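Local coordinates for putative acetoin utilization protein, acetoin dehydrogenase (Thermus thermophilus, PDB 5AWE) that is of unknown function but joins a pair of CBS domains to an ACT domain, an architecture consistent with binding a small regulatory ligand, at residues 12-15 against 16-20; 76-79 against 80-83; 98-101 against 102-106; 195-199 against 200-204. All coordinates share one frame; numbering follows the deposited sequence.

Contact 1: 12-15 against 16-20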
loop_
_atom_site.group_PDB
_atom_site.type_symbol
_atom_site.label_atom_id
_atom_site.label_comp_id
_atom_site.label_asym_id
_atom_site.label_seq_id
_atom_site.Cartn_x
_atom_site.Cartn_y
_atom_site.Cartn_z
ATOM N N VAL A 12 21.138 -7.336 -16.864
ATOM C CA VAL A 12 20.299 -8.232 -16.086
ATOM C C VAL A 12 19.048 -8.543 -16.883
ATOM O O VAL A 12 18.454 -7.656 -17.481
ATOM C CB VAL A 12 19.880 -7.586 -14.754
ATOM C CG1 VAL A 12 18.979 -8.533 -13.977
ATOM C CG2 VAL A 12 21.121 -7.231 -13.943
ATOM N N VAL A 13 18.650 -9.804 -16.907
ATOM C CA VAL A 13 17.419 -10.158 -17.581
ATOM C C VAL A 13 16.515 -10.840 -16.577
ATOM O O VAL A 13 16.902 -11.077 -15.441
ATOM C CB VAL A 13 17.668 -11.096 -18.793
ATOM C CG1 VAL A 13 18.664 -10.459 -19.745
ATOM C CG2 VAL A 13 18.169 -12.449 -18.324
ATOM N N VAL A 14 15.301 -11.149 -16.997
ATOM C CA VAL A 14 14.319 -11.671 -16.081
ATOM C C VAL A 14 13.462 -12.622 -16.912
ATOM O O VAL A 14 13.564 -12.631 -18.143
ATOM C CB VAL A 14 13.492 -10.489 -15.480
ATOM C CG1 VAL A 14 12.217 -10.263 -16.270
ATOM C CG2 VAL A 14 13.231 -10.720 -14.015
ATOM N N ALA A 15 12.647 -13.435 -16.246
ATOM C CA ALA A 15 11.760 -14.361 -16.941
ATOM C C ALA A 15 10.307 -13.910 -16.770
ATOM O O ALA A 15 9.956 -13.286 -15.771
ATOM C CB ALA A 15 11.945 -15.775 -16.398
ATOM N N PRO A 16 9.443 -14.237 -17.743
ATOM C CA PRO A 16 8.027 -13.855 -17.698
ATOM C C PRO A 16 7.308 -14.210 -16.389
ATOM O O PRO A 16 6.400 -13.493 -15.956
ATOM C CB PRO A 16 7.421 -14.581 -18.898
ATOM C CG PRO A 16 8.582 -14.850 -19.809
ATOM C CD PRO A 16 9.744 -15.099 -18.900
ATOM N N ASP A 17 7.707 -15.315 -15.769
ATOM C CA ASP A 17 7.050 -15.773 -14.553
ATOM C C ASP A 17 7.699 -15.178 -13.316
ATOM O O ASP A 17 7.265 -15.438 -12.198
ATOM C CB ASP A 17 7.080 -17.301 -14.470
ATOM C CG ASP A 17 6.131 -17.958 -15.458
ATOM O OD1 ASP A 17 5.230 -17.258 -15.978
ATOM O OD2 ASP A 17 6.285 -19.173 -15.716
ATOM N N THR A 18 8.742 -14.382 -13.514
ATOM C CA THR A 18 9.302 -13.601 -12.417
ATOM C C THR A 18 8.195 -12.726 -11.817
ATOM O O THR A 18 7.453 -12.067 -12.545
ATOM C CB THR A 18 10.445 -12.686 -12.918
ATOM O OG1 THR A 18 11.456 -13.487 -13.542
ATOM C CG2 THR A 18 11.056 -11.908 -11.764
ATOM N N PRO A 19 8.063 -12.718 -10.480
ATOM C CA PRO A 19 7.017 -11.895 -9.858
ATOM C C PRO A 19 7.361 -10.419 -10.016
ATOM O O PRO A 19 8.523 -10.034 -9.875
ATOM C CB PRO A 19 7.034 -12.324 -8.385
ATOM C CG PRO A 19 7.778 -13.628 -8.361
ATOM C CD PRO A 19 8.780 -13.529 -9.483
ATOM N N VAL A 20 6.354 -9.600 -10.306
ATOM C CA VAL A 20 6.562 -8.174 -10.503
ATOM C C VAL A 20 7.403 -7.564 -9.387
ATOM O O VAL A 20 8.316 -6.777 -9.653
ATOM C CB VAL A 20 5.202 -7.418 -10.604
ATOM C CG1 VAL A 20 5.422 -5.907 -10.563
ATOM C CG2 VAL A 20 4.500 -7.786 -11.908
#
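Thr-18 folds back on Ala-15 in a type I beta turn that runs from Ala-15 to Thr-18. Two groups of the same threonine grip one carbonyl oxygen. Thr-18 N donates to Ala-15 O at 2.8 Å, with a bond angle of 150°. That donor stands above the carbonyl plane. The hydroxyl Thr-18 OG1 also donates to Ala-15 O, at 2.7 Å, and lies much closer to the plane. The torsion explains the double grip. OG1 stands beside the backbone N, opposite the carbonyl carbon (chi1 -57°), and both donors therefore face the turn.

The tight part lies beside the Thr-18 hydroxyl. Val-14 CG2 comes within 3.3 Å of both Thr-18 OG1 and Thr-18 CG2, and the two side chains cross at a slant. Val-14 is buried, and its chi1 of 95° is away from a staggered position. Pro-16 is buried too. Its CD lies 3.4 Å from Ala-15 CB, as the ring follows directly on the alanine.

The other side is looser. Ala-15 and Asp-17 are exposed, and the Asp-17 side chain sets off away from 12-15. Its carboxylate makes a salt bridge with Arg-78 through OD1.

Val-14 shares backbone hydrogen bonds with Pro-36 and Met-38, and its side chain rests on Val-37 of strand 34-39 and on Val-77. Pro-19 takes the N-cap position. The turn therefore leads the chain from strand 8-9, past strand 34-39, into helix 20-30 of the first CBS domain.

Contact 2: 76-79 against 80-83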
loop_
_atom_site.group_PDB
_atom_site.type_symbol
_atom_site.label_atom_id
_atom_site.label_comp_id
_atom_site.label_asym_id
_atom_site.label_seq_id
_atom_site.Cartn_x
_atom_site.Cartn_y
_atom_site.Cartn_z
ATOM N N THR A 76 2.733 -11.313 -12.361
ATOM C CA THR A 76 4.009 -11.710 -12.964
ATOM C C THR A 76 4.443 -10.758 -14.078
ATOM O O THR A 76 3.618 -10.067 -14.673
ATOM C CB THR A 76 3.927 -13.132 -13.553
ATOM O OG1 THR A 76 2.987 -13.154 -14.638
ATOM C CG2 THR A 76 3.478 -14.118 -12.479
ATOM N N VAL A 77 5.745 -10.740 -14.353
ATOM C CA VAL A 77 6.320 -9.914 -15.419
ATOM C C VAL A 77 5.602 -10.078 -16.760
ATOM O O VAL A 77 5.458 -9.119 -17.520
ATOM C CB VAL A 77 7.829 -10.239 -15.598
ATOM C CG1 VAL A 77 8.373 -9.604 -16.858
ATOM C CG2 VAL A 77 8.607 -9.730 -14.390
ATOM N N ARG A 78 5.138 -11.294 -17.038
ATOM C CA ARG A 78 4.469 -11.582 -18.299
ATOM C C ARG A 78 3.243 -10.706 -18.527
ATOM O O ARG A 78 2.926 -10.366 -19.662
ATOM C CB ARG A 78 4.057 -13.054 -18.358
ATOM C CG ARG A 78 3.561 -13.485 -19.735
ATOM C CD ARG A 78 2.929 -14.873 -19.708
ATOM N NE ARG A 78 3.784 -15.865 -19.057
ATOM C CZ ARG A 78 4.770 -16.515 -19.667
ATOM N NH1 ARG A 78 5.031 -16.276 -20.947
ATOM N NH2 ARG A 78 5.493 -17.405 -18.997
ATOM N N GLU A 79 2.565 -10.338 -17.443
ATOM C CA GLU A 79 1.299 -9.615 -17.526
ATOM C C GLU A 79 1.479 -8.118 -17.749
ATOM O O GLU A 79 0.514 -7.404 -18.035
ATOM C CB GLU A 79 0.483 -9.851 -16.251
ATOM C CG GLU A 79 0.184 -11.326 -15.991
ATOM C CD GLU A 79 -0.679 -11.547 -14.763
ATOM O OE1 GLU A 79 -0.294 -12.375 -13.903
ATOM O OE2 GLU A 79 -1.741 -10.897 -14.661
ATOM N N VAL A 80 2.711 -7.637 -17.621
ATOM C CA VAL A 80 2.969 -6.206 -17.757
ATOM C C VAL A 80 4.061 -5.876 -18.776
ATOM O O VAL A 80 4.309 -4.706 -19.061
ATOM C CB VAL A 80 3.360 -5.586 -16.394
ATOM C CG1 VAL A 80 2.216 -5.757 -15.403
ATOM C CG2 VAL A 80 4.626 -6.254 -15.859
HETATM N N MSE A 81 4.718 -6.896 -19.319
HETATM C CA MSE A 81 5.823 -6.644 -20.236
HETATM C C MSE A 81 5.325 -6.121 -21.580
HETATM O O MSE A 81 4.177 -6.356 -21.970
HETATM C CB MSE A 81 6.680 -7.909 -20.427
HETATM C CG MSE A 81 5.984 -9.101 -21.077
HETATM SE SE MSE A 81 7.057 -10.570 -21.141
HETATM C CE MSE A 81 6.306 -11.447 -22.499
ATOM N N ALA A 82 6.188 -5.384 -22.272
ATOM C CA ALA A 82 5.817 -4.777 -23.545
ATOM C C ALA A 82 6.331 -5.629 -24.683
ATOM O O ALA A 82 7.425 -6.192 -24.599
ATOM C CB ALA A 82 6.398 -3.383 -23.657
ATOM N N ARG A 83 5.533 -5.730 -25.740
ATOM C CA ARG A 83 6.002 -6.295 -26.993
ATOM C C ARG A 83 5.186 -5.781 -28.176
ATOM O O ARG A 83 4.077 -5.271 -28.015
ATOM C CB ARG A 83 5.969 -7.827 -26.944
ATOM C CG ARG A 83 4.594 -8.450 -26.886
ATOM C CD ARG A 83 4.698 -9.973 -26.718
ATOM N NE ARG A 83 5.607 -10.576 -27.692
ATOM C CZ ARG A 83 5.959 -11.860 -27.699
ATOM N NH1 ARG A 83 6.794 -12.312 -28.624
ATOM N NH2 ARG A 83 5.479 -12.695 -26.783
HETATM O O HOH W 1 2.220 -7.861 -21.270
#
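Met-81, a selenomethionine, carries its CG between the backbone N and the carbonyl carbon (chi1 64°), and the rest of the chain is extended. This lays the side chain back over the preceding turn. CG is 3.6 Å from both Val-77 O and Arg-78 O, and SE is 4.0 Å from Arg-78 CA. Val-80 has a CG2 in the same kind of position, 3.4 Å from Val-77 O.

Val-77 O is the shared acceptor. Val-80 N donates to it at 3.1 Å with an angle of 159°, from above the carbonyl plane. Met-81 N makes a weak second bond to it. Residues 77-79 have helical backbone angles, and Glu-79 N donates to Thr-76 O just before. A water bridges two further carbonyls. It donates to Arg-78 O and, at 2.6 Å, to Met-81 O.

The apolar side chains continue into the first CBS domain. Val-77 and Met-81 both pack on Val-37 and Val-47, from strands 34-39 and 42-48.

Val-77 O accepts one good and one weak N-H bond, with side-chain carbons of Val-80 and Met-81 close by. The bonds across the turn run between backbone groups and water. The charge of Arg-78 is used outside the turn, where NH2 makes a salt bridge with Asp-17.

Contact 3: 98-101 against 102-106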
loop_
_atom_site.group_PDB
_atom_site.type_symbol
_atom_site.label_atom_id
_atom_site.label_comp_id
_atom_site.label_asym_id
_atom_site.label_seq_id
_atom_site.Cartn_x
_atom_site.Cartn_y
_atom_site.Cartn_z
ATOM N N ALA A 98 19.768 6.365 -31.392
ATOM C CA ALA A 98 19.197 7.661 -31.032
ATOM C C ALA A 98 17.888 7.872 -31.777
ATOM O O ALA A 98 16.928 8.413 -31.225
ATOM C CB ALA A 98 20.178 8.797 -31.364
ATOM N N LEU A 99 17.857 7.432 -33.030
ATOM C CA LEU A 99 16.674 7.582 -33.858
ATOM C C LEU A 99 15.530 6.771 -33.284
ATOM O O LEU A 99 14.429 7.290 -33.104
ATOM C CB LEU A 99 16.967 7.140 -35.293
ATOM C CG LEU A 99 17.686 8.188 -36.156
ATOM C CD1 LEU A 99 18.098 7.574 -37.479
ATOM C CD2 LEU A 99 16.765 9.385 -36.385
ATOM N N LEU A 100 15.799 5.505 -32.978
ATOM C CA LEU A 100 14.784 4.643 -32.391
ATOM C C LEU A 100 14.281 5.196 -31.060
ATOM O O LEU A 100 13.073 5.226 -30.813
ATOM C CB LEU A 100 15.341 3.234 -32.197
ATOM C CG LEU A 100 15.472 2.417 -33.482
ATOM C CD1 LEU A 100 16.541 1.366 -33.303
ATOM C CD2 LEU A 100 14.128 1.777 -33.841
HETATM N N MSE A 101 15.197 5.649 -30.208
HETATM C CA MSE A 101 14.809 6.147 -28.892
HETATM C C MSE A 101 13.903 7.369 -29.003
HETATM O O MSE A 101 12.930 7.487 -28.268
HETATM C CB MSE A 101 16.045 6.498 -28.053
HETATM C CG MSE A 101 16.915 5.299 -27.699
HETATM SE SE MSE A 101 18.204 5.639 -26.472
HETATM C CE MSE A 101 18.880 7.131 -27.066
ATOM N N GLU A 102 14.220 8.272 -29.927
ATOM C CA GLU A 102 13.493 9.537 -30.035
ATOM C C GLU A 102 12.155 9.336 -30.722
ATOM O O GLU A 102 11.163 9.966 -30.365
ATOM C CB GLU A 102 14.314 10.570 -30.818
ATOM C CG GLU A 102 13.752 11.992 -30.762
ATOM C CD GLU A 102 12.624 12.237 -31.763
ATOM O OE1 GLU A 102 12.491 11.454 -32.728
ATOM O OE2 GLU A 102 11.871 13.219 -31.587
ATOM N N GLU A 103 12.136 8.454 -31.712
ATOM C CA GLU A 103 10.916 8.180 -32.451
ATOM C C GLU A 103 9.854 7.655 -31.489
ATOM O O GLU A 103 8.712 8.122 -31.486
ATOM C CB GLU A 103 11.193 7.146 -33.543
ATOM C CG GLU A 103 10.006 6.841 -34.436
ATOM C CD GLU A 103 10.379 5.958 -35.619
ATOM O OE1 GLU A 103 10.739 4.779 -35.401
ATOM O OE2 GLU A 103 10.312 6.444 -36.768
ATOM N N ARG A 104 10.249 6.699 -30.653
ATOM C CA ARG A 104 9.294 5.936 -29.867
ATOM C C ARG A 104 9.321 6.262 -28.383
ATOM O O ARG A 104 8.817 5.494 -27.569
ATOM C CB ARG A 104 9.536 4.447 -30.090
ATOM C CG ARG A 104 9.549 4.089 -31.565
ATOM C CD ARG A 104 9.467 2.600 -31.799
ATOM N NE ARG A 104 10.047 2.238 -33.089
ATOM C CZ ARG A 104 9.604 1.250 -33.861
ATOM N NH1 ARG A 104 10.200 0.995 -35.019
ATOM N NH2 ARG A 104 8.563 0.521 -33.476
ATOM N N LYS A 105 9.906 7.404 -28.033
ATOM C CA LYS A 105 9.770 7.962 -26.689
ATOM C C LYS A 105 10.542 7.190 -25.625
ATOM O O LYS A 105 10.451 7.505 -24.438
ATOM C CB LYS A 105 8.293 8.020 -26.288
ATOM C CG LYS A 105 7.433 8.909 -27.180
ATOM C CD LYS A 105 6.017 9.049 -26.624
ATOM C CE LYS A 105 5.192 10.029 -27.446
ATOM N NZ LYS A 105 3.909 10.377 -26.771
ATOM N N ILE A 106 11.305 6.187 -26.052
ATOM C CA ILE A 106 11.963 5.264 -25.131
ATOM C C ILE A 106 13.310 5.784 -24.624
ATOM O O ILE A 106 13.972 6.578 -25.291
ATOM C CB ILE A 106 12.215 3.920 -25.809
ATOM C CG1 ILE A 106 10.966 3.476 -26.568
ATOM C CG2 ILE A 106 12.580 2.885 -24.769
ATOM C CD1 ILE A 106 11.261 2.481 -27.653
#
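This is a local contact at the C-terminal end of helix 94-103, where Leu-100 meets Arg-104 and Met-101 meets Ile-106. The helix crosses between strands 88-89 and 108-113 in a beta-alpha-beta unit of the second CBS domain.

Three helical bonds run through it. Glu-102 N donates to Ala-98 O at 3.0 Å, Glu-103 N to Leu-99 O at 2.9 Å, and Arg-104 N to Leu-100 O at 3.2 Å. Arg-104 then leaves the helix, and Lys-105 takes a positive phi of 72°. The chain turns back, and Ile-106 N makes a weak bond to Met-101 O.

Arg-104 lies side by side with Leu-100, pointing the same way. Its extended chain from CG to NE carries the guanidinium to 4.2 Å from Leu-100 CD2, through both NE and NH1. Arg-104 NE also forms a long salt bridge with Glu-103 OE1, at 3.5 Å. Met-101 CB is 3.5 Å from Ile-106 O.

The helix is two-faced. Ala-98 and Met-101 are buried against Val-126 of helix 123-133 and Leu-127 of the second subunit. Leu-99 packs on Ile-131 of that subunit. The exposed Glu-103 and Arg-104 probably balance each other's charge.

Contact 4: 195-199 against 200-204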
loop_
_atom_site.group_PDB
_atom_site.type_symbol
_atom_site.label_atom_id
_atom_site.label_comp_id
_atom_site.label_asym_id
_atom_site.label_seq_id
_atom_site.Cartn_x
_atom_site.Cartn_y
_atom_site.Cartn_z
ATOM N N LYS A 195 39.306 35.410 -37.034
ATOM C CA LYS A 195 39.951 36.385 -37.906
ATOM C C LYS A 195 39.997 35.814 -39.324
ATOM O O LYS A 195 39.309 36.301 -40.231
ATOM C CB LYS A 195 41.382 36.666 -37.424
ATOM C CG LYS A 195 41.508 36.956 -35.928
ATOM C CD LYS A 195 41.271 38.432 -35.614
ATOM C CE LYS A 195 42.458 39.292 -36.032
ATOM N NZ LYS A 195 42.314 40.707 -35.580
ATOM N N ARG A 196 40.798 34.764 -39.490
ATOM C CA ARG A 196 41.036 34.160 -40.793
ATOM C C ARG A 196 39.750 33.903 -41.571
ATOM O O ARG A 196 39.692 34.145 -42.776
ATOM C CB ARG A 196 41.802 32.848 -40.626
ATOM C CG ARG A 196 43.184 33.016 -40.028
ATOM C CD ARG A 196 44.004 31.759 -40.208
ATOM N NE ARG A 196 43.607 30.711 -39.274
ATOM C CZ ARG A 196 44.195 30.508 -38.102
ATOM N NH1 ARG A 196 45.203 31.283 -37.729
ATOM N NH2 ARG A 196 43.772 29.544 -37.299
ATOM N N LEU A 197 38.720 33.421 -40.880
ATOM C CA LEU A 197 37.459 33.096 -41.533
ATOM C C LEU A 197 36.857 34.298 -42.256
ATOM O O LEU A 197 36.533 34.225 -43.441
ATOM C CB LEU A 197 36.452 32.559 -40.513
ATOM C CG LEU A 197 36.599 31.089 -40.102
ATOM C CD1 LEU A 197 35.692 30.778 -38.921
ATOM C CD2 LEU A 197 36.257 30.195 -41.288
ATOM N N GLU A 198 36.699 35.409 -41.550
ATOM C CA GLU A 198 35.986 36.525 -42.143
ATOM C C GLU A 198 36.924 37.361 -42.994
ATOM O O GLU A 198 36.508 37.913 -44.006
ATOM C CB GLU A 198 35.330 37.385 -41.064
ATOM C CG GLU A 198 36.298 38.085 -40.141
ATOM C CD GLU A 198 35.616 39.166 -39.333
ATOM O OE1 GLU A 198 34.517 38.903 -38.799
ATOM O OE2 GLU A 198 36.177 40.278 -39.239
ATOM N N ALA A 199 38.190 37.441 -42.588
ATOM C CA ALA A 199 39.231 38.020 -43.437
ATOM C C ALA A 199 39.258 37.283 -44.775
ATOM O O ALA A 199 39.589 37.862 -45.809
ATOM C CB ALA A 199 40.590 37.913 -42.752
ATOM N N ALA A 200 38.902 36.003 -44.746
ATOM C CA ALA A 200 38.708 35.233 -45.968
ATOM C C ALA A 200 37.287 35.420 -46.489
ATOM O O ALA A 200 36.811 34.635 -47.309
ATOM C CB ALA A 200 38.980 33.753 -45.704
ATOM N N GLY A 201 36.604 36.447 -45.989
ATOM C CA GLY A 201 35.278 36.781 -46.486
ATOM C C GLY A 201 34.128 35.919 -45.985
ATOM O O GLY A 201 33.009 36.005 -46.497
ATOM N N GLU A 202 34.388 35.080 -44.988
ATOM C CA GLU A 202 33.329 34.242 -44.439
ATOM C C GLU A 202 32.519 35.044 -43.417
ATOM O O GLU A 202 33.015 36.017 -42.846
ATOM C CB GLU A 202 33.936 32.999 -43.786
ATOM C CG GLU A 202 33.133 31.733 -44.003
ATOM C CD GLU A 202 33.149 31.270 -45.449
ATOM O OE1 GLU A 202 32.083 31.313 -46.100
ATOM O OE2 GLU A 202 34.226 30.861 -45.936
ATOM N N ARG A 203 31.275 34.633 -43.191
ATOM C CA ARG A 203 30.363 35.407 -42.356
ATOM C C ARG A 203 30.231 34.824 -40.950
ATOM O O ARG A 203 29.421 33.926 -40.718
ATOM C CB ARG A 203 28.985 35.474 -43.017
ATOM C CG ARG A 203 28.112 36.596 -42.491
ATOM C CD ARG A 203 26.705 36.556 -43.067
ATOM N NE ARG A 203 25.643 36.798 -42.080
ATOM C CZ ARG A 203 25.823 37.257 -40.838
ATOM N NH1 ARG A 203 27.036 37.548 -40.376
ATOM N NH2 ARG A 203 24.775 37.426 -40.041
ATOM N N VAL A 204 31.014 35.352 -40.011
ATOM C CA VAL A 204 31.127 34.755 -38.684
ATOM C C VAL A 204 30.046 35.260 -37.735
ATOM O O VAL A 204 30.076 36.409 -37.298
ATOM C CB VAL A 204 32.518 35.036 -38.060
ATOM C CG1 VAL A 204 32.595 34.440 -36.657
ATOM C CG2 VAL A 204 33.615 34.443 -38.943
HETATM O O HOH W 2 32.082 37.752 -40.305
#
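A Schellman motif ends helix 193-199 of the ACT domain, linking Leu-197 and Glu-198 to Gly-201 and Glu-202. The chain then passes into strand 203-209, an outer strand of the domain's four-stranded antiparallel sheet within this chain.

Gly-201 is the C-prime residue, and its phi of 78° turns the chain back. Glu-202 N donates to Leu-197 O, though that oxygen is less surely placed. Gly-201 N donates to Glu-198 O, at a very short distance that should be read with caution. One residue earlier, Ala-200 N donates to Arg-196 O at 2.8 Å, the helical bond just before the motif.

After the reversal the chain runs back past the helix. Glu-202 O comes to 3.1 Å from Glu-198 CA, in a CA-H...O contact. Val-204 faces the helix from the strand. Its CG2 is set opposite the carbonyl carbon and beside the backbone N. It meets Leu-197 CB at 3.8 Å and Glu-198 CB at 4.0 Å. Leu-197 is buried and goes on to Ile-143 and Met-157, which places it between the helices and the sheet.

The Arg-196 side chain sets off away from 200-204. Its NE makes a hydrogen bond to Ala-160 O and its NH1 makes a salt bridge with Asp-189.

With CG between the backbone N and the carbonyl carbon (chi1 65°) and the chain extended beyond it, Glu-198 brings OE1 to a water that joins helix and strand. The water donates to Glu-198 OE1 at 3.1 Å and to Glu-202 O at 3.2 Å, and accepts from Val-204 N at 2.6 Å.

How the contacts relate
The four contacts follow one another along the chain without overlap. Contacts 1 and 2 are neighbours, with centres about 9 Å apart. They touch through two probable backbone hydrogen bonds, Pro-16 O to Arg-78 N and Thr-18 O to Val-77 N, both 2.8 Å. Segment 76-83 thus lies against the first CBS domain, although by sequence it goes with the second. Contact 3 is also in the second, on helix 94-103, with its centre about 21 Å from that of contact 2. Contact 4 stands apart in the ACT domain, about 39 Å from contact 3 and 60 Å from contact 1 between centres. These spacings fit an elongated chain, with contact 4 far from the three CBS contacts.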